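Local coordinates for protein polyketide synthase PksR (Bacillus subtilis, PDB 4U3V) that takes part in intermediate steps of the synthesis of the polyketide antibiotic bacillaene, the piece here being its double-hotdog enoyl-isomerase domain, at residues 54-64 with 201-209; 182-191 with 243-253. All blocks are in the same frame, centred on the assembly; numbering follows the deposited sequence.

Contact 1: residues 54-64 with 201-209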
loop_
_atom_site.group_PDB
_atom_site.type_symbol
_atom_site.label_atom_id
_atom_site.label_comp_id
_atom_site.label_asym_id
_atom_site.label_seq_id
_atom_site.Cartn_x
_atom_site.Cartn_y
_atom_site.Cartn_z
ATOM N N VAL A 54 9.209 0.925 3.139
ATOM C CA VAL A 54 8.173 1.413 2.244
ATOM C C VAL A 54 6.891 1.709 3.034
ATOM O O VAL A 54 6.511 0.946 3.938
ATOM C CB VAL A 54 7.874 0.442 1.085
ATOM C CG1 VAL A 54 9.032 0.399 0.100
ATOM C CG2 VAL A 54 7.530 -0.940 1.619
ATOM N N GLY A 55 6.227 2.809 2.692
ATOM C CA GLY A 55 4.976 3.193 3.379
ATOM C C GLY A 55 3.849 2.157 3.272
ATOM O O GLY A 55 2.999 2.049 4.161
ATOM N N ALA A 56 3.897 1.356 2.208
ATOM C CA ALA A 56 2.981 0.219 2.033
ATOM C C ALA A 56 2.923 -0.763 3.221
ATOM O O ALA A 56 1.934 -1.487 3.394
ATOM C CB ALA A 56 3.336 -0.507 0.718
ATOM N N THR A 57 4.007 -0.827 4.005
ATOM C CA THR A 57 4.068 -1.695 5.154
ATOM C C THR A 57 2.914 -1.416 6.110
ATOM O O THR A 57 2.348 -2.307 6.716
ATOM C CB THR A 57 5.423 -1.520 5.881
ATOM O OG1 THR A 57 6.501 -1.660 4.923
ATOM C CG2 THR A 57 5.583 -2.596 6.961
ATOM N N TYR A 58 2.607 -0.143 6.299
ATOM C CA TYR A 58 1.737 0.263 7.408
ATOM C C TYR A 58 0.290 -0.201 7.271
ATOM O O TYR A 58 -0.293 -0.663 8.262
ATOM C CB TYR A 58 1.813 1.770 7.622
ATOM C CG TYR A 58 3.203 2.264 7.793
ATOM C CD1 TYR A 58 4.043 1.653 8.709
ATOM C CD2 TYR A 58 3.684 3.357 7.060
ATOM C CE1 TYR A 58 5.351 2.049 8.832
ATOM C CE2 TYR A 58 4.995 3.779 7.204
ATOM C CZ TYR A 58 5.812 3.125 8.101
ATOM O OH TYR A 58 7.106 3.520 8.273
ATOM N N GLY A 59 -0.292 -0.086 6.069
ATOM C CA GLY A 59 -1.680 -0.561 5.866
ATOM C C GLY A 59 -1.760 -2.076 6.099
ATOM O O GLY A 59 -2.721 -2.586 6.696
ATOM N N SER A 60 -0.708 -2.803 5.695
ATOM C CA SER A 60 -0.730 -4.260 5.929
ATOM C C SER A 60 -0.705 -4.620 7.431
ATOM O O SER A 60 -1.387 -5.574 7.860
ATOM C CB SER A 60 0.453 -4.924 5.224
ATOM O OG SER A 60 0.281 -4.823 3.780
ATOM N N LEU A 61 0.137 -3.931 8.201
ATOM C CA LEU A 61 0.161 -4.099 9.683
ATOM C C LEU A 61 -1.158 -3.682 10.307
ATOM O O LEU A 61 -1.664 -4.335 11.237
ATOM C CB LEU A 61 1.299 -3.279 10.310
ATOM C CG LEU A 61 2.676 -3.918 10.164
ATOM C CD1 LEU A 61 3.772 -2.899 10.483
ATOM C CD2 LEU A 61 2.736 -5.121 11.111
ATOM N N ALA A 62 -1.751 -2.611 9.789
ATOM C CA ALA A 62 -3.076 -2.200 10.321
ATOM C C ALA A 62 -4.187 -3.243 10.097
ATOM O O ALA A 62 -4.974 -3.505 11.013
ATOM C CB ALA A 62 -3.500 -0.836 9.779
ATOM N N ILE A 63 -4.157 -3.920 8.958
ATOM C CA ILE A 63 -5.121 -4.975 8.613
ATOM C C ILE A 63 -4.908 -6.215 9.497
ATOM O O ILE A 63 -5.867 -6.826 9.992
ATOM C CB ILE A 63 -5.013 -5.336 7.137
ATOM C CG1 ILE A 63 -5.561 -4.164 6.301
ATOM C CG2 ILE A 63 -5.724 -6.642 6.833
ATOM C CD1 ILE A 63 -5.218 -4.260 4.827
ATOM N N GLU A 64 -3.651 -6.570 9.744
ATOM C CA GLU A 64 -3.377 -7.633 10.707
ATOM C C GLU A 64 -3.925 -7.330 12.094
ATOM O O GLU A 64 -4.411 -8.249 12.768
ATOM C CB GLU A 64 -1.878 -7.926 10.805
ATOM C CG GLU A 64 -1.305 -8.501 9.532
ATOM C CD GLU A 64 -2.044 -9.740 9.071
ATOM O OE1 GLU A 64 -2.487 -10.522 9.943
ATOM O OE2 GLU A 64 -2.269 -9.890 7.850
ATOM N N TYR A 201 1.590 -11.663 5.440
ATOM C CA TYR A 201 0.494 -10.715 5.628
ATOM C C TYR A 201 -0.720 -11.143 4.825
ATOM O O TYR A 201 -0.568 -11.630 3.695
ATOM C CB TYR A 201 0.903 -9.329 5.087
ATOM C CG TYR A 201 1.849 -8.595 6.009
ATOM C CD1 TYR A 201 1.360 -7.928 7.119
ATOM C CD2 TYR A 201 3.225 -8.628 5.800
ATOM C CE1 TYR A 201 2.215 -7.250 7.992
ATOM C CE2 TYR A 201 4.106 -8.018 6.707
ATOM C CZ TYR A 201 3.586 -7.283 7.759
ATOM O OH TYR A 201 4.417 -6.663 8.684
ATOM N N THR A 202 -1.908 -10.933 5.386
ATOM C CA THR A 202 -3.165 -11.269 4.682
ATOM C C THR A 202 -3.311 -10.406 3.435
ATOM O O THR A 202 -3.584 -10.917 2.343
ATOM C CB THR A 202 -4.382 -11.029 5.576
ATOM O OG1 THR A 202 -4.312 -11.899 6.708
ATOM C CG2 THR A 202 -5.696 -11.255 4.793
ATOM N N VAL A 203 -3.017 -9.113 3.594
ATOM C CA VAL A 203 -2.952 -8.194 2.471
ATOM C C VAL A 203 -1.504 -7.755 2.281
ATOM O O VAL A 203 -0.921 -7.146 3.175
ATOM C CB VAL A 203 -3.884 -6.984 2.719
ATOM C CG1 VAL A 203 -3.676 -5.906 1.671
ATOM C CG2 VAL A 203 -5.344 -7.432 2.765
ATOM N N SER A 204 -0.893 -8.215 1.195
ATOM C CA SER A 204 0.548 -8.017 1.023
ATOM C C SER A 204 0.841 -6.522 0.922
ATOM O O SER A 204 0.170 -5.823 0.151
ATOM C CB SER A 204 0.991 -8.658 -0.272
ATOM O OG SER A 204 2.398 -8.524 -0.447
ATOM N N PRO A 205 1.936 -6.068 1.541
ATOM C CA PRO A 205 2.425 -4.712 1.234
ATOM C C PRO A 205 2.779 -4.570 -0.223
ATOM O O PRO A 205 2.765 -3.449 -0.752
ATOM C CB PRO A 205 3.689 -4.561 2.088
ATOM C CG PRO A 205 3.927 -5.869 2.724
ATOM C CD PRO A 205 2.727 -6.745 2.582
ATOM N N LEU A 206 3.082 -5.679 -0.904
ATOM C CA LEU A 206 3.333 -5.552 -2.340
ATOM C C LEU A 206 2.096 -5.127 -3.111
ATOM O O LEU A 206 2.241 -4.505 -4.165
ATOM C CB LEU A 206 3.915 -6.830 -2.966
ATOM C CG LEU A 206 5.245 -7.325 -2.362
ATOM C CD1 LEU A 206 5.688 -8.605 -3.069
ATOM C CD2 LEU A 206 6.328 -6.258 -2.436
ATOM N N MET A 207 0.908 -5.363 -2.558
ATOM C CA MET A 207 -0.332 -4.960 -3.260
ATOM C C MET A 207 -0.460 -3.437 -3.189
ATOM O O MET A 207 -0.535 -2.709 -4.216
ATOM C CB MET A 207 -1.530 -5.612 -2.561
ATOM C CG MET A 207 -2.879 -5.072 -2.998
ATOM S SD MET A 207 -3.220 -5.790 -4.610
ATOM C CE MET A 207 -3.878 -7.339 -3.981
ATOM N N THR A 208 -0.339 -2.928 -1.980
ATOM C CA THR A 208 -0.418 -1.481 -1.793
ATOM C C THR A 208 0.709 -0.769 -2.499
ATOM O O THR A 208 0.531 0.271 -3.134
ATOM C CB THR A 208 -0.371 -1.197 -0.271
ATOM O OG1 THR A 208 -1.421 -1.949 0.360
ATOM C CG2 THR A 208 -0.502 0.288 0.012
ATOM N N ASN A 209 1.904 -1.328 -2.461
ATOM C CA ASN A 209 2.968 -0.645 -3.123
ATOM C C ASN A 209 2.783 -0.652 -4.661
ATOM O O ASN A 209 3.242 0.267 -5.324
ATOM C CB ASN A 209 4.321 -1.277 -2.745
ATOM C CG ASN A 209 5.480 -0.409 -3.159
ATOM O OD1 ASN A 209 5.728 0.628 -2.543
ATOM N ND2 ASN A 209 6.201 -0.812 -4.247
HETATM O O HOH W 1 -0.397 -2.299 2.695
HETATM O O HOH W 2 4.856 2.318 -0.545
HETATM O O HOH W 3 -2.469 -7.776 6.174
#
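Ala56 is the bump that lets the two helices come close: its CB, 3.3 Å from Pro205 O, sinks into a hollow lined by the CB atoms of Thr208 and Asn209. The axes of 56-64 and 205-209 approach to 8.0 Å with N-to-C directions 133° apart, so the helices splay apart and the rest of the contact falls on the bend 201-204. One turn on from Ala56, Ser60 fits between the Pro205 ring and the Tyr201 ring. Its OG donates to Val203 O, the pair 2.7 Å apart, and reaches that oxygen tilted from the carbonyl plane. A water fills the wedge beyond, donating to both Ala56 O and Ser60 OG and bonded to Thr208 OG1, which is also held by Tyr278. The Tyr201 ring leans over the helix like a lid: Ser60 CB and Glu64 CG come to it obliquely, whereas Leu61 CD2 meets its edge in the ring plane, 3.8 Å from CE1, and Asp33 holds the hydroxyl beyond. Glu64 curls round this lid because its chain bends at CG (chi2 -55°), bringing OE2 down onto the bend. There Glu64 OE2 accepts an almost straight bond from Thr202 N at 2.7 Å, met nearly along the C-O axis, and a second from Thr202 OG1 at 3.1 Å on its syn lone pair. On another flank Ile63 pushes CD1 against Val203 CB at 3.7 Å, the two side chains crossing at about a right angle. At the far end another water joins Ala56 N to Asn209 OD1. The arrangement is that of a double hotdog, in which the central helix of the N-terminal hotdog fold packs against that of the C-terminal one.

Contact 2: residues 182-191 with 243-253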
loop_
_atom_site.group_PDB
_atom_site.type_symbol
_atom_site.label_atom_id
_atom_site.label_comp_id
_atom_site.label_asym_id
_atom_site.label_seq_id
_atom_site.Cartn_x
_atom_site.Cartn_y
_atom_site.Cartn_z
ATOM N N LYS A 182 -6.990 10.479 -16.756
ATOM C CA LYS A 182 -7.550 10.501 -15.401
ATOM C C LYS A 182 -7.475 9.171 -14.676
ATOM O O LYS A 182 -8.007 9.041 -13.573
ATOM C CB LYS A 182 -8.990 10.979 -15.405
ATOM C CG LYS A 182 -9.851 10.197 -16.392
ATOM C CD LYS A 182 -11.250 10.800 -16.508
ATOM C CE LYS A 182 -12.075 10.073 -17.558
ATOM N NZ LYS A 182 -11.632 8.654 -17.735
ATOM N N SER A 183 -6.987 8.144 -15.361
ATOM C CA SER A 183 -6.900 6.816 -14.746
ATOM C C SER A 183 -5.754 5.981 -15.273
ATOM O O SER A 183 -5.191 6.240 -16.354
ATOM C CB SER A 183 -8.213 6.031 -14.922
ATOM O OG SER A 183 -8.471 5.865 -16.287
ATOM N N ILE A 184 -5.478 4.890 -14.572
ATOM C CA ILE A 184 -4.537 3.903 -15.111
ATOM C C ILE A 184 -5.006 2.536 -14.688
ATOM O O ILE A 184 -5.553 2.382 -13.608
ATOM C CB ILE A 184 -3.066 4.198 -14.703
ATOM C CG1 ILE A 184 -2.075 3.347 -15.544
ATOM C CG2 ILE A 184 -2.875 4.096 -13.173
ATOM C CD1 ILE A 184 -0.650 3.866 -15.501
ATOM N N LEU A 185 -4.806 1.537 -15.559
ATOM C CA LEU A 185 -5.211 0.160 -15.265
ATOM C C LEU A 185 -3.948 -0.687 -15.358
ATOM O O LEU A 185 -3.192 -0.588 -16.316
ATOM C CB LEU A 185 -6.285 -0.334 -16.269
ATOM C CG LEU A 185 -6.561 -1.842 -16.250
ATOM C CD1 LEU A 185 -7.477 -2.136 -15.094
ATOM C CD2 LEU A 185 -7.196 -2.244 -17.597
ATOM N N ALA A 186 -3.600 -1.354 -14.262
ATOM C CA ALA A 186 -2.343 -2.089 -14.181
ATOM C C ALA A 186 -2.666 -3.572 -13.980
ATOM O O ALA A 186 -3.541 -3.921 -13.171
ATOM C CB ALA A 186 -1.499 -1.586 -13.003
ATOM N N LYS A 187 -1.989 -4.434 -14.726
ATOM C CA LYS A 187 -1.980 -5.850 -14.346
ATOM C C LYS A 187 -0.720 -6.126 -13.541
ATOM O O LYS A 187 0.377 -5.712 -13.935
ATOM C CB LYS A 187 -2.014 -6.747 -15.586
ATOM C CG LYS A 187 -2.401 -8.178 -15.237
ATOM C CD LYS A 187 -2.367 -9.075 -16.458
ATOM C CE LYS A 187 -2.992 -10.429 -16.148
ATOM N NZ LYS A 187 -2.876 -11.256 -17.380
ATOM N N ILE A 188 -0.876 -6.795 -12.401
ATOM C CA ILE A 188 0.265 -7.133 -11.580
ATOM C C ILE A 188 0.405 -8.627 -11.334
ATOM O O ILE A 188 -0.540 -9.384 -11.493
ATOM C CB ILE A 188 0.258 -6.348 -10.245
ATOM C CG1 ILE A 188 -0.807 -6.880 -9.271
ATOM C CG2 ILE A 188 0.037 -4.857 -10.543
ATOM C CD1 ILE A 188 -0.914 -6.039 -7.994
ATOM N N ARG A 189 1.601 -9.026 -10.930
ATOM C CA ARG A 189 1.826 -10.379 -10.453
ATOM C C ARG A 189 2.349 -10.338 -9.016
ATOM O O ARG A 189 3.421 -9.778 -8.764
ATOM C CB ARG A 189 2.799 -11.092 -11.399
ATOM C CG ARG A 189 3.385 -12.385 -10.872
ATOM C CD ARG A 189 3.079 -13.550 -11.800
ATOM N NE ARG A 189 2.860 -14.771 -11.028
ATOM C CZ ARG A 189 1.753 -15.508 -11.075
ATOM N NH1 ARG A 189 0.774 -15.198 -11.915
ATOM N NH2 ARG A 189 1.638 -16.578 -10.305
ATOM N N LEU A 190 1.553 -10.864 -8.088
ATOM C CA LEU A 190 1.967 -11.033 -6.700
ATOM C C LEU A 190 2.536 -12.437 -6.477
ATOM O O LEU A 190 1.934 -13.427 -6.912
ATOM C CB LEU A 190 0.777 -10.814 -5.777
ATOM C CG LEU A 190 0.205 -9.401 -5.830
ATOM C CD1 LEU A 190 -1.015 -9.321 -4.933
ATOM C CD2 LEU A 190 1.280 -8.384 -5.457
ATOM N N PRO A 191 3.642 -12.531 -5.716
ATOM C CA PRO A 191 4.419 -13.765 -5.634
ATOM C C PRO A 191 3.870 -14.783 -4.639
ATOM O O PRO A 191 2.696 -14.706 -4.259
ATOM C CB PRO A 191 5.812 -13.279 -5.210
ATOM C CG PRO A 191 5.593 -11.960 -4.538
ATOM C CD PRO A 191 4.204 -11.463 -4.866
ATOM N N ILE A 243 -5.297 -12.406 -1.541
ATOM C CA ILE A 243 -5.267 -12.205 -2.973
ATOM C C ILE A 243 -3.869 -12.551 -3.426
ATOM O O ILE A 243 -2.897 -11.978 -2.944
ATOM C CB ILE A 243 -5.572 -10.744 -3.334
ATOM C CG1 ILE A 243 -6.929 -10.333 -2.775
ATOM C CG2 ILE A 243 -5.464 -10.528 -4.841
ATOM C CD1 ILE A 243 -7.013 -8.855 -2.439
ATOM N N LYS A 244 -3.758 -13.554 -4.279
ATOM C CA LYS A 244 -2.450 -13.989 -4.753
ATOM C C LYS A 244 -2.501 -14.132 -6.260
ATOM O O LYS A 244 -3.582 -14.219 -6.831
ATOM C CB LYS A 244 -2.055 -15.322 -4.101
ATOM C CG LYS A 244 -0.625 -15.759 -4.400
ATOM C CD LYS A 244 -0.454 -17.271 -4.307
ATOM C CE LYS A 244 -1.406 -18.017 -5.240
ATOM N NZ LYS A 244 -0.836 -18.275 -6.593
ATOM N N GLY A 245 -1.337 -14.110 -6.901
ATOM C CA GLY A 245 -1.242 -14.401 -8.326
ATOM C C GLY A 245 -1.523 -13.153 -9.137
ATOM O O GLY A 245 -1.150 -12.043 -8.730
ATOM N N ASP A 246 -2.167 -13.324 -10.286
ATOM C CA ASP A 246 -2.437 -12.202 -11.172
ATOM C C ASP A 246 -3.665 -11.445 -10.710
ATOM O O ASP A 246 -4.674 -12.044 -10.326
ATOM C CB ASP A 246 -2.633 -12.680 -12.608
ATOM C CG ASP A 246 -1.347 -13.150 -13.248
ATOM O OD1 ASP A 246 -0.273 -13.066 -12.603
ATOM O OD2 ASP A 246 -1.409 -13.591 -14.415
ATOM N N CYS A 247 -3.590 -10.121 -10.774
ATOM C CA CYS A 247 -4.760 -9.324 -10.581
ATOM C C CYS A 247 -4.531 -7.940 -11.186
ATOM O O CYS A 247 -3.467 -7.669 -11.762
ATOM C CB CYS A 247 -5.110 -9.210 -9.100
ATOM S SG CYS A 247 -3.803 -8.480 -8.089
ATOM N N TRP A 248 -5.607 -7.167 -11.205
ATOM C CA TRP A 248 -5.605 -5.861 -11.857
ATOM C C TRP A 248 -5.852 -4.766 -10.843
ATOM O O TRP A 248 -6.497 -4.984 -9.826
ATOM C CB TRP A 248 -6.719 -5.811 -12.891
ATOM C CG TRP A 248 -6.531 -6.775 -14.030
ATOM C CD1 TRP A 248 -6.870 -8.136 -14.056
ATOM C CD2 TRP A 248 -5.961 -6.501 -15.344
ATOM N NE1 TRP A 248 -6.522 -8.700 -15.253
ATOM C CE2 TRP A 248 -5.986 -7.779 -16.079
ATOM C CE3 TRP A 248 -5.394 -5.393 -15.951
ATOM C CZ2 TRP A 248 -5.532 -7.887 -17.392
ATOM C CZ3 TRP A 248 -4.997 -5.497 -17.296
ATOM C CH2 TRP A 248 -5.057 -6.722 -17.994
ATOM N N LEU A 249 -5.289 -3.584 -11.101
ATOM C CA LEU A 249 -5.593 -2.395 -10.255
ATOM C C LEU A 249 -6.195 -1.358 -11.214
ATOM O O LEU A 249 -5.549 -1.014 -12.205
ATOM C CB LEU A 249 -4.290 -1.816 -9.659
ATOM C CG LEU A 249 -3.355 -2.772 -8.922
ATOM C CD1 LEU A 249 -2.102 -2.010 -8.449
ATOM C CD2 LEU A 249 -4.151 -3.304 -7.741
ATOM N N LEU A 250 -7.359 -0.818 -10.870
ATOM C CA LEU A 250 -7.964 0.237 -11.665
ATOM C C LEU A 250 -7.919 1.473 -10.773
ATOM O O LEU A 250 -8.516 1.513 -9.683
ATOM C CB LEU A 250 -9.414 -0.147 -12.016
ATOM C CG LEU A 250 -10.246 0.964 -12.670
ATOM C CD1 LEU A 250 -9.500 1.567 -13.849
ATOM C CD2 LEU A 250 -11.599 0.417 -13.099
ATOM N N ILE A 251 -7.158 2.470 -11.217
ATOM C CA ILE A 251 -6.820 3.606 -10.347
ATOM C C ILE A 251 -7.335 4.884 -10.995
ATOM O O ILE A 251 -7.135 5.100 -12.174
ATOM C CB ILE A 251 -5.283 3.680 -10.243
ATOM C CG1 ILE A 251 -4.836 2.370 -9.549
ATOM C CG2 ILE A 251 -4.855 4.975 -9.536
ATOM C CD1 ILE A 251 -3.347 2.170 -9.510
ATOM N N THR A 252 -8.091 5.662 -10.236
ATOM C CA THR A 252 -8.691 6.897 -10.744
ATOM C C THR A 252 -8.270 8.103 -9.912
ATOM O O THR A 252 -8.332 8.059 -8.694
ATOM C CB THR A 252 -10.216 6.752 -10.747
ATOM O OG1 THR A 252 -10.536 5.691 -11.662
ATOM C CG2 THR A 252 -10.868 8.025 -11.264
ATOM N N LEU A 253 -7.844 9.173 -10.572
ATOM C CA LEU A 253 -7.586 10.439 -9.886
ATOM C C LEU A 253 -8.918 11.091 -9.497
ATOM O O LEU A 253 -9.816 11.256 -10.330
ATOM C CB LEU A 253 -6.827 11.367 -10.825
ATOM C CG LEU A 253 -6.490 12.756 -10.288
ATOM C CD1 LEU A 253 -5.600 12.707 -9.041
ATOM C CD2 LEU A 253 -5.858 13.604 -11.401
#
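Lys187 lies over one face of the Trp248 indole, its chain extended beyond CG so that successive methylenes follow the ring. Lys187 CB stands 3.6 Å from the centroid of the Trp248 six-membered ring and only 12° off its normal, a CH-pi contact, and Lys187 CD rests 3.5 Å from Trp248 CZ2. Leu185 CG comes obliquely to the same ring, 3.7 Å from CE3. Further along the same side of the sheet Arg189, bent at chi2 and chi3, swings NH1 back to Asp246 OD1 in a salt bridge. The guanidinium and carboxylate planes are 78° apart, so the pair does not meet flat and two-pronged; the modelled separation is very short and its exact value doubtful. Gly245 CA sits over one guanidinium face, off toward its rim, on a backbone whose positive phi (85°) favours glycine. Lys187 NZ stays 4.0 Å from Asp246 OD2, beyond a salt bridge. The opposite face is apolar: Ile188 CG1 touches Cys247 SG at 3.6 Å, while Ile184 and Ile251 lie side by side, CG2 to CB 3.8 Å. Between the two faces an antiparallel ladder sets the register, with Ile184-Ile251, Ala186-Leu249 and Ile188-Cys247 as hydrogen-bonded pairs and Leu185-Leu250 and Lys187-Trp248 as non-hydrogen-bonded ones. Its Leu249 N to Ala186 O bond is 2.7 Å long. Further out, strands 174-180 and 260-268 flank the pair; Ile142 of helix 142-147 packs on Leu185 and Trp248, and helix 205-219 lies on the apolar face. The chemistry thus divides by face: the face turned to the hotdog helix carries aliphatic side chains and the Cys247 thiol, whereas the other face combines an indole and lysine methylenes with charges near the strand end, where Asp246 would probably feel both cations and favour its ionised form.

Contact 1 joins the two hotdog folds through their helices; contact 2 lies wholly within the C-terminal fold, pairing two strands of the sheet that wraps its helix. Their centres are 15 Å apart, yet they touch. Met207, whose side chain leads away from 54-64, brings CE to 3.6 Å from Leu190 CD1 and 3.7 Å from Ile243 CG2, and Leu206 CD1 lies 3.7 Å from Pro191 CG. The helix is thus held between its partner helix and the strand end. By sequence comparison with related dehydratases, Asn209 of contact 1 probably occupies the position of their catalytic aspartate, placing contact 1 nearer the expected active-site region.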